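Local coordinates for protein exonuclease mut-7 homolog (Aedes aegypti, PDB 7JW2) that probably trims the 3' ends of Argonaute-bound microRNAs as a magnesium-dependent 3'-5' exoribonuclease, of which this chain is the exonuclease domain, at residues Leu127-Val132 against Phe138-His143; Leu157-Lys162 against Leu192-Asp197. All coordinates share one frame; numbering follows the deposited sequence.

Following the chain from the N terminus, the central mixed sheet ends in strand 122-124, which leads straight into helix 125-132. Contact 1 closes the short loop after that helix, folding 138-143 back onto its last residues across only five intervening positions. The chain then runs through helix 151-159, at whose C-terminal end contact 2 opens; 29 residues later contact 2 closes on helix 179-205. The two contacts lie in series, neither nested nor crossed, with centres about 11 Å apart. Contact 1 ties helix 125-132 to the loop after it, contact 2 ties the end of helix 151-159 to helix 179-205, and a probable hydrogen bond from Tyr142 N to Leu157 O, 3.0 Å long, joins the two.

Contact 1. Residues Leu127-Val132 against Phe138-His143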
ATOM      1  N   LEU A 127      -4.134  10.039  29.978  1.00 23.52           N
ATOM      2  CA  LEU A 127      -4.567   9.048  30.962  1.00 25.68           C
ATOM      3  C   LEU A 127      -3.378   8.407  31.662  1.00 27.19           C
ATOM      4  O   LEU A 127      -3.424   8.152  32.872  1.00 26.79           O
ATOM      5  CB  LEU A 127      -5.418   7.972  30.285  1.00 26.89           C
ATOM      6  CG  LEU A 127      -6.805   8.367  29.790  1.00 30.78           C
ATOM      7  CD1 LEU A 127      -7.467   7.192  29.084  1.00 32.37           C
ATOM      8  CD2 LEU A 127      -7.661   8.860  30.947  1.00 35.89           C
ATOM      9  N   LEU A 128      -2.309   8.121  30.916  1.00 22.36           N
ATOM     10  CA  LEU A 128      -1.096   7.602  31.530  1.00 21.08           C
ATOM     11  C   LEU A 128      -0.497   8.622  32.491  1.00 22.57           C
ATOM     12  O   LEU A 128      -0.056   8.265  33.588  1.00 23.02           O
ATOM     13  CB  LEU A 128      -0.091   7.214  30.445  1.00 20.72           C
ATOM     14  CG  LEU A 128       1.289   6.719  30.881  1.00 20.07           C
ATOM     15  CD1 LEU A 128       1.206   5.368  31.595  1.00 19.79           C
ATOM     16  CD2 LEU A 128       2.229   6.637  29.678  1.00 19.56           C
ATOM     17  N   TRP A 129      -0.482   9.896  32.091  1.00 21.41           N
ATOM     18  CA  TRP A 129      -0.044  10.978  32.969  1.00 23.28           C
ATOM     19  C   TRP A 129      -0.805  10.961  34.287  1.00 23.87           C
ATOM     20  O   TRP A 129      -0.202  10.953  35.367  1.00 23.66           O
ATOM     21  CB  TRP A 129      -0.243  12.307  32.241  1.00 21.25           C
ATOM     22  CG  TRP A 129       0.375  13.509  32.873  1.00 20.73           C
ATOM     23  CD1 TRP A 129       0.971  13.600  34.103  1.00 25.78           C
ATOM     24  CD2 TRP A 129       0.464  14.804  32.285  1.00 25.81           C
ATOM     25  NE1 TRP A 129       1.421  14.887  34.313  1.00 24.91           N
ATOM     26  CE2 TRP A 129       1.115  15.645  33.213  1.00 24.83           C
ATOM     27  CE3 TRP A 129       0.044  15.339  31.065  1.00 22.87           C
ATOM     28  CZ2 TRP A 129       1.366  16.990  32.949  1.00 25.57           C
ATOM     29  CZ3 TRP A 129       0.291  16.678  30.806  1.00 25.91           C
ATOM     30  CH2 TRP A 129       0.949  17.485  31.744  1.00 27.80           C
ATOM     31  N   ARG A 130      -2.136  10.934  34.215  1.00 24.45           N
ATOM     32  CA  ARG A 130      -2.946  10.953  35.429  1.00 29.44           C
ATOM     33  C   ARG A 130      -2.727   9.704  36.269  1.00 31.09           C
ATOM     34  O   ARG A 130      -2.794   9.764  37.503  1.00 31.52           O
ATOM     35  CB  ARG A 130      -4.425  11.108  35.065  1.00 29.95           C
ATOM     36  CG  ARG A 130      -4.801  12.523  34.634  1.00 31.89           C
ATOM     37  CD  ARG A 130      -6.117  12.569  33.872  1.00 37.31           C
ATOM     38  NE  ARG A 130      -7.009  11.473  34.234  1.00 45.66           N
ATOM     39  CZ  ARG A 130      -8.080  11.117  33.530  1.00 46.59           C
ATOM     40  NH1 ARG A 130      -8.398  11.775  32.421  1.00 42.90           N
ATOM     41  NH2 ARG A 130      -8.836  10.105  33.936  1.00 48.68           N
ATOM     42  N   HIS A 131      -2.436   8.574  35.624  1.00 24.91           N
ATOM     43  CA  HIS A 131      -2.244   7.324  36.349  1.00 28.08           C
ATOM     44  C   HIS A 131      -0.939   7.336  37.136  1.00 29.34           C
ATOM     45  O   HIS A 131      -0.910   6.972  38.318  1.00 32.96           O
ATOM     46  CB  HIS A 131      -2.275   6.152  35.367  1.00 28.97           C
ATOM     47  CG  HIS A 131      -2.324   4.809  36.025  1.00 34.42           C
ATOM     48  ND1 HIS A 131      -1.189   4.094  36.344  1.00 35.56           N
ATOM     49  CD2 HIS A 131      -3.373   4.049  36.421  1.00 34.65           C
ATOM     50  CE1 HIS A 131      -1.536   2.953  36.916  1.00 38.50           C
ATOM     51  NE2 HIS A 131      -2.855   2.901  36.971  1.00 36.36           N
ATOM     52  N   VAL A 132       0.155   7.751  36.497  1.00 25.52           N
ATOM     53  CA  VAL A 132       1.461   7.706  37.151  1.00 28.16           C
ATOM     54  C   VAL A 132       1.631   8.819  38.177  1.00 31.76           C
ATOM     55  O   VAL A 132       2.438   8.671  39.109  1.00 32.90           O
ATOM     56  CB  VAL A 132       2.593   7.754  36.108  1.00 26.55           C
ATOM     57  CG1 VAL A 132       2.409   6.643  35.065  1.00 27.49           C
ATOM     58  CG2 VAL A 132       2.661   9.128  35.450  1.00 25.67           C
ATOM     59  N   PHE A 138       6.964   8.386  41.891  1.00 32.09           N
ATOM     60  CA  PHE A 138       7.196   8.702  40.488  1.00 29.44           C
ATOM     61  C   PHE A 138       7.662  10.142  40.322  1.00 27.13           C
ATOM     62  O   PHE A 138       7.011  11.078  40.799  1.00 29.91           O
ATOM     63  CB  PHE A 138       5.924   8.468  39.676  1.00 27.85           C
ATOM     64  CG  PHE A 138       6.101   8.679  38.193  1.00 22.24           C
ATOM     65  CD1 PHE A 138       6.064   9.954  37.641  1.00 25.85           C
ATOM     66  CD2 PHE A 138       6.298   7.596  37.349  1.00 24.66           C
ATOM     67  CE1 PHE A 138       6.233  10.139  36.290  1.00 26.02           C
ATOM     68  CE2 PHE A 138       6.459   7.779  35.985  1.00 23.73           C
ATOM     69  CZ  PHE A 138       6.428   9.047  35.457  1.00 24.98           C
ATOM     70  N   ARG A 139       8.776  10.319  39.615  1.00 23.67           N
ATOM     71  CA  ARG A 139       9.305  11.642  39.303  1.00 26.35           C
ATOM     72  C   ARG A 139       9.600  11.736  37.812  1.00 23.99           C
ATOM     73  O   ARG A 139      10.347  10.920  37.271  1.00 28.14           O
ATOM     74  CB  ARG A 139      10.587  11.938  40.092  1.00 31.55           C
ATOM     75  CG  ARG A 139      10.392  12.286  41.560  1.00 35.12           C
ATOM     76  CD  ARG A 139       9.227  13.245  41.795  1.00 37.66           C
ATOM     77  NE  ARG A 139       9.116  13.613  43.206  1.00 41.69           N
ATOM     78  CZ  ARG A 139       8.756  12.776  44.175  1.00 42.50           C
ATOM     79  NH1 ARG A 139       8.457  11.514  43.896  1.00 41.31           N
ATOM     80  NH2 ARG A 139       8.688  13.201  45.431  1.00 45.52           N
ATOM     81  N   PHE A 140       9.034  12.744  37.151  1.00 26.92           N
ATOM     82  CA  PHE A 140       9.461  13.061  35.800  1.00 25.04           C
ATOM     83  C   PHE A 140      10.926  13.504  35.819  1.00 25.44           C
ATOM     84  O   PHE A 140      11.403  14.047  36.824  1.00 26.36           O
ATOM     85  CB  PHE A 140       8.574  14.157  35.208  1.00 25.25           C
ATOM     86  CG  PHE A 140       7.211  13.672  34.796  1.00 23.51           C
ATOM     87  CD1 PHE A 140       6.105  13.884  35.604  1.00 23.70           C
ATOM     88  CD2 PHE A 140       7.040  13.004  33.590  1.00 22.40           C
ATOM     89  CE1 PHE A 140       4.853  13.432  35.229  1.00 24.95           C
ATOM     90  CE2 PHE A 140       5.786  12.556  33.203  1.00 23.08           C
ATOM     91  CZ  PHE A 140       4.695  12.766  34.019  1.00 21.15           C
ATOM     92  N   PRO A 141      11.672  13.261  34.738  1.00 22.71           N
ATOM     93  CA  PRO A 141      13.101  13.628  34.737  1.00 28.58           C
ATOM     94  C   PRO A 141      13.340  15.120  34.813  1.00 28.69           C
ATOM     95  O   PRO A 141      14.432  15.549  35.210  1.00 25.52           O
ATOM     96  CB  PRO A 141      13.623  13.058  33.414  1.00 27.37           C
ATOM     97  CG  PRO A 141      12.401  12.771  32.577  1.00 25.55           C
ATOM     98  CD  PRO A 141      11.258  12.559  33.508  1.00 23.25           C
ATOM     99  N   TYR A 142      12.369  15.925  34.410  1.00 23.13           N
ATOM    100  CA  TYR A 142      12.463  17.368  34.557  1.00 20.70           C
ATOM    101  C   TYR A 142      11.227  17.786  35.323  1.00 24.94           C
ATOM    102  O   TYR A 142      10.421  18.587  34.844  1.00 30.60           O
ATOM    103  CB  TYR A 142      12.588  18.041  33.189  1.00 19.18           C
ATOM    104  CG  TYR A 142      13.749  17.473  32.418  1.00 22.19           C
ATOM    105  CD1 TYR A 142      15.026  18.003  32.556  1.00 21.02           C
ATOM    106  CD2 TYR A 142      13.581  16.364  31.593  1.00 20.13           C
ATOM    107  CE1 TYR A 142      16.100  17.464  31.876  1.00 23.34           C
ATOM    108  CE2 TYR A 142      14.637  15.827  30.904  1.00 23.46           C
ATOM    109  CZ  TYR A 142      15.901  16.368  31.049  1.00 24.51           C
ATOM    110  OH  TYR A 142      16.961  15.820  30.356  1.00 28.92           O
ATOM    111  N   HIS A 143      11.080  17.209  36.514  1.00 30.06           N
ATOM    112  CA  HIS A 143       9.835  17.291  37.259  1.00 32.87           C
ATOM    113  C   HIS A 143       9.520  18.728  37.636  1.00 35.93           C
ATOM    114  O   HIS A 143      10.414  19.527  37.929  1.00 37.59           O
ATOM    115  CB  HIS A 143       9.905  16.427  38.520  1.00 32.16           C
ATOM    116  CG  HIS A 143       8.566  15.959  39.003  1.00 36.76           C
ATOM    117  ND1 HIS A 143       8.032  14.742  38.645  1.00 35.34           N
ATOM    118  CD2 HIS A 143       7.649  16.546  39.808  1.00 40.92           C
ATOM    119  CE1 HIS A 143       6.844  14.597  39.203  1.00 31.06           C
ATOM    120  NE2 HIS A 143       6.590  15.678  39.917  1.00 43.05           N
TER
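Phe140, whose ring meets Trp129 across the contact, is fixed at its backbone by a short hydrogen bond within its own segment: its N donates to His143 ND1 at 2.7 Å. The bond is somewhat bent, yet the donor lies almost in the imidazole plane, and Arg139 CD rests over the centre of one face of that imidazole. The Phe140 ring presents its edge to the face of the five-membered ring of Trp129. The planes stand at 80° and the centroids are 5.3 Å apart, an offset edge-to-face pair whose nearest atoms are Phe140 CZ and Trp129 CD1 at 3.8 Å. Within the same loop, Phe138 CE1 stands 3.6 Å above the plane of the Phe140 ring, over its centre. With CG anti to its own N (chi1 -176°), Phe138 lays one ring face against Val132, where CG2 sits 3.9 Å from the ring centroid and 16° off the normal, a CH-pi contact. Val132 O, at the end of helix 125-132, approaches Phe138 CB to 3.5 Å. Beyond the two segments, Leu157 and Cys158 of helix 151-159 touch Phe140, while Gln202 of helix 179-205 accepts a hydrogen bond from Arg139 N through OE1. The chemistry is thus divided: the buried interface between helix end and loop is apolar and aromatic, made of dispersion contacts, a CH-pi contact and an edge-to-face ring pair, whereas His143 ND1 and Gln202 OE1 accept the amides of Phe140 and Arg139, so these polar groups of the loop are met away from the ring contact.

Contact 2. Residues Leu157-Lys162 against Leu192-Asp197; sequences LCLGKK and LLEIYD
Cys158 is the first residue of 157-162 to touch 192-197; its CA and that of Ile195, 5.8 Å apart, are the nearest CA pair of the two segments. SG stands anti to the Cys158 carbonyl carbon (chi1 -66°) and meets the methyl branch of Ile195, SG to CG2 at 3.9 Å; that branch stands anti to the Ile195 backbone N. Leu159, the last residue of helix 151-159, continues the contact with both of its methyls. CD2 presses on Glu194 CB at 3.7 Å, and CD1 lies 3.8 Å from Glu194 OE1. The two side chains cross at about a right angle, the isobutyl group covering the aliphatic part of the glutamate. The carboxylate end is engaged elsewhere: Glu194 OE1 is hydrogen-bonded to His3 NE2, and Leu159 also touches His3. At Gly160 the chain leaves helical geometry with a positive phi of 73°, which turns it off the neighbouring helix. Lys162 then pairs through its backbone with Ala2 and His3, bringing the N-terminal residues beside this helix end. The interface is small, 187 Å² summed over both sides, and consists of van der Waals contacts. Helix 179-205, which probably carries the third catalytic motif of this exonuclease family, has further neighbours here: Ile195 also packs on Leu151, Leu154 and Val155 of helix 151-159 and on Leu125 of helix 125-132, while Leu192 and Leu193 rest on Ala35 of strand 33-40 in the central sheet.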
ATOM      1  N   LEU A 157       8.191  18.212  31.024  1.00 20.75           N
ATOM      2  CA  LEU A 157       8.421  17.272  32.120  1.00 19.39           C
ATOM      3  C   LEU A 157       9.254  16.077  31.677  1.00 22.41           C
ATOM      4  O   LEU A 157      10.083  15.573  32.441  1.00 20.95           O
ATOM      5  CB  LEU A 157       7.088  16.786  32.683  1.00 22.32           C
ATOM      6  CG  LEU A 157       6.262  17.789  33.480  1.00 24.16           C
ATOM      7  CD1 LEU A 157       4.821  17.345  33.535  1.00 25.37           C
ATOM      8  CD2 LEU A 157       6.824  17.910  34.877  1.00 26.21           C
ATOM      9  N   CYS A 158       9.038  15.593  30.454  1.00 20.00           N
ATOM     10  CA  CYS A 158       9.706  14.372  30.025  1.00 18.40           C
ATOM     11  C   CYS A 158      11.019  14.628  29.307  1.00 21.00           C
ATOM     12  O   CYS A 158      11.947  13.827  29.434  1.00 23.79           O
ATOM     13  CB  CYS A 158       8.790  13.558  29.099  1.00 20.56           C
ATOM     14  SG  CYS A 158       7.332  12.902  29.890  1.00 21.16           S
ATOM     15  N   LEU A 159      11.123  15.713  28.544  1.00 20.10           N
ATOM     16  CA  LEU A 159      12.288  15.939  27.710  1.00 23.37           C
ATOM     17  C   LEU A 159      13.099  17.173  28.076  1.00 24.92           C
ATOM     18  O   LEU A 159      14.181  17.363  27.509  1.00 26.53           O
ATOM     19  CB  LEU A 159      11.863  16.040  26.240  1.00 26.30           C
ATOM     20  CG  LEU A 159      10.872  14.981  25.759  1.00 28.03           C
ATOM     21  CD1 LEU A 159      10.490  15.318  24.339  1.00 29.06           C
ATOM     22  CD2 LEU A 159      11.446  13.571  25.862  1.00 27.43           C
ATOM     23  N   GLY A 160      12.620  18.009  28.993  1.00 22.50           N
ATOM     24  CA  GLY A 160      13.423  19.120  29.474  1.00 23.89           C
ATOM     25  C   GLY A 160      13.597  20.251  28.494  1.00 26.79           C
ATOM     26  O   GLY A 160      14.506  21.071  28.661  1.00 29.14           O
ATOM     27  N   LYS A 161      12.751  20.323  27.471  1.00 23.62           N
ATOM     28  CA  LYS A 161      12.789  21.411  26.512  1.00 26.32           C
ATOM     29  C   LYS A 161      11.387  21.967  26.306  1.00 22.66           C
ATOM     30  O   LYS A 161      10.380  21.316  26.598  1.00 25.20           O
ATOM     31  CB  LYS A 161      13.390  20.954  25.179  1.00 28.20           C
ATOM     32  CG  LYS A 161      14.858  20.577  25.294  1.00 28.92           C
ATOM     33  CD  LYS A 161      15.368  19.930  24.026  1.00 32.10           C
ATOM     34  CE  LYS A 161      16.854  19.642  24.130  1.00 35.35           C
ATOM     35  NZ  LYS A 161      17.496  19.588  22.790  1.00 39.29           N
ATOM     36  N   LYS A 162      11.337  23.205  25.831  1.00 23.74           N
ATOM     37  CA  LYS A 162      10.070  23.855  25.546  1.00 26.02           C
ATOM     38  C   LYS A 162       9.537  23.385  24.195  1.00 22.97           C
ATOM     39  O   LYS A 162      10.288  23.274  23.225  1.00 24.40           O
ATOM     40  CB  LYS A 162      10.263  25.371  25.550  1.00 28.53           C
ATOM     41  CG  LYS A 162       8.999  26.184  25.406  1.00 31.95           C
ATOM     42  CD  LYS A 162       9.343  27.625  25.042  1.00 36.41           C
ATOM     43  CE  LYS A 162       8.115  28.397  24.607  1.00 43.04           C
ATOM     44  NZ  LYS A 162       7.168  28.594  25.740  1.00 45.87           N
ATOM     45  N   LEU A 192       5.325  12.258  21.028  1.00 14.79           N
ATOM     46  CA  LEU A 192       4.551  11.314  21.826  1.00 16.60           C
ATOM     47  C   LEU A 192       5.344  10.040  22.074  1.00 15.42           C
ATOM     48  O   LEU A 192       5.269   9.464  23.172  1.00 14.46           O
ATOM     49  CB  LEU A 192       3.227  10.999  21.124  1.00 15.55           C
ATOM     50  CG  LEU A 192       2.385  12.221  20.743  1.00 14.60           C
ATOM     51  CD1 LEU A 192       1.135  11.747  20.010  1.00 16.20           C
ATOM     52  CD2 LEU A 192       2.038  13.058  21.970  1.00 18.61           C
ATOM     53  N   LEU A 193       6.137   9.608  21.085  1.00 15.01           N
ATOM     54  CA  LEU A 193       6.999   8.441  21.289  1.00 16.02           C
ATOM     55  C   LEU A 193       8.040   8.726  22.358  1.00 17.11           C
ATOM     56  O   LEU A 193       8.287   7.887  23.237  1.00 17.53           O
ATOM     57  CB  LEU A 193       7.698   8.041  19.991  1.00 16.33           C
ATOM     58  CG  LEU A 193       6.806   7.607  18.820  1.00 15.93           C
ATOM     59  CD1 LEU A 193       7.569   7.746  17.529  1.00 18.91           C
ATOM     60  CD2 LEU A 193       6.354   6.153  19.000  1.00 18.35           C
ATOM     61  N   GLU A 194       8.657   9.905  22.296  1.00 16.46           N
ATOM     62  CA  GLU A 194       9.663  10.282  23.290  1.00 17.16           C
ATOM     63  C   GLU A 194       9.060  10.405  24.684  1.00 18.93           C
ATOM     64  O   GLU A 194       9.697  10.020  25.675  1.00 18.06           O
ATOM     65  CB  GLU A 194      10.326  11.600  22.880  1.00 18.90           C
ATOM     66  CG  GLU A 194      10.941  11.582  21.495  1.00 20.62           C
ATOM     67  CD  GLU A 194      11.360  12.966  21.039  1.00 23.37           C
ATOM     68  OE1 GLU A 194      10.472  13.827  20.865  1.00 21.89           O
ATOM     69  OE2 GLU A 194      12.574  13.186  20.832  1.00 26.93           O
ATOM     70  N   ILE A 195       7.835  10.932  24.785  1.00 16.17           N
ATOM     71  CA  ILE A 195       7.151  11.009  26.075  1.00 17.15           C
ATOM     72  C   ILE A 195       6.908   9.613  26.644  1.00 17.49           C
ATOM     73  O   ILE A 195       7.212   9.341  27.813  1.00 16.36           O
ATOM     74  CB  ILE A 195       5.838  11.794  25.941  1.00 18.17           C
ATOM     75  CG1 ILE A 195       6.121  13.294  25.810  1.00 17.12           C
ATOM     76  CG2 ILE A 195       4.939  11.532  27.116  1.00 16.17           C
ATOM     77  CD1 ILE A 195       4.916  14.072  25.336  1.00 18.41           C
ATOM     78  N   TYR A 196       6.339   8.710  25.837  1.00 16.09           N
ATOM     79  CA  TYR A 196       6.074   7.361  26.335  1.00 16.61           C
ATOM     80  C   TYR A 196       7.352   6.700  26.824  1.00 18.25           C
ATOM     81  O   TYR A 196       7.364   6.051  27.883  1.00 17.05           O
ATOM     82  CB  TYR A 196       5.405   6.506  25.246  1.00 16.23           C
ATOM     83  CG  TYR A 196       4.969   5.172  25.802  1.00 18.03           C
ATOM     84  CD1 TYR A 196       3.841   5.075  26.604  1.00 16.99           C
ATOM     85  CD2 TYR A 196       5.717   4.026  25.582  1.00 22.30           C
ATOM     86  CE1 TYR A 196       3.450   3.869  27.163  1.00 21.44           C
ATOM     87  CE2 TYR A 196       5.330   2.809  26.143  1.00 25.68           C
ATOM     88  CZ  TYR A 196       4.190   2.749  26.924  1.00 23.41           C
ATOM     89  OH  TYR A 196       3.783   1.559  27.496  1.00 26.28           O
ATOM     90  N   ASP A 197       8.437   6.854  26.068  1.00 16.77           N
ATOM     91  CA  ASP A 197       9.706   6.238  26.447  1.00 21.92           C
ATOM     92  C   ASP A 197      10.197   6.776  27.789  1.00 18.87           C
ATOM     93  O   ASP A 197      10.678   6.013  28.636  1.00 21.39           O
ATOM     94  CB  ASP A 197      10.728   6.481  25.339  1.00 20.60           C
ATOM     95  CG  ASP A 197      12.086   5.913  25.657  1.00 29.80           C
ATOM     96  OD1 ASP A 197      12.280   4.698  25.459  1.00 33.97           O
ATOM     97  OD2 ASP A 197      12.962   6.687  26.086  1.00 33.38           O
TER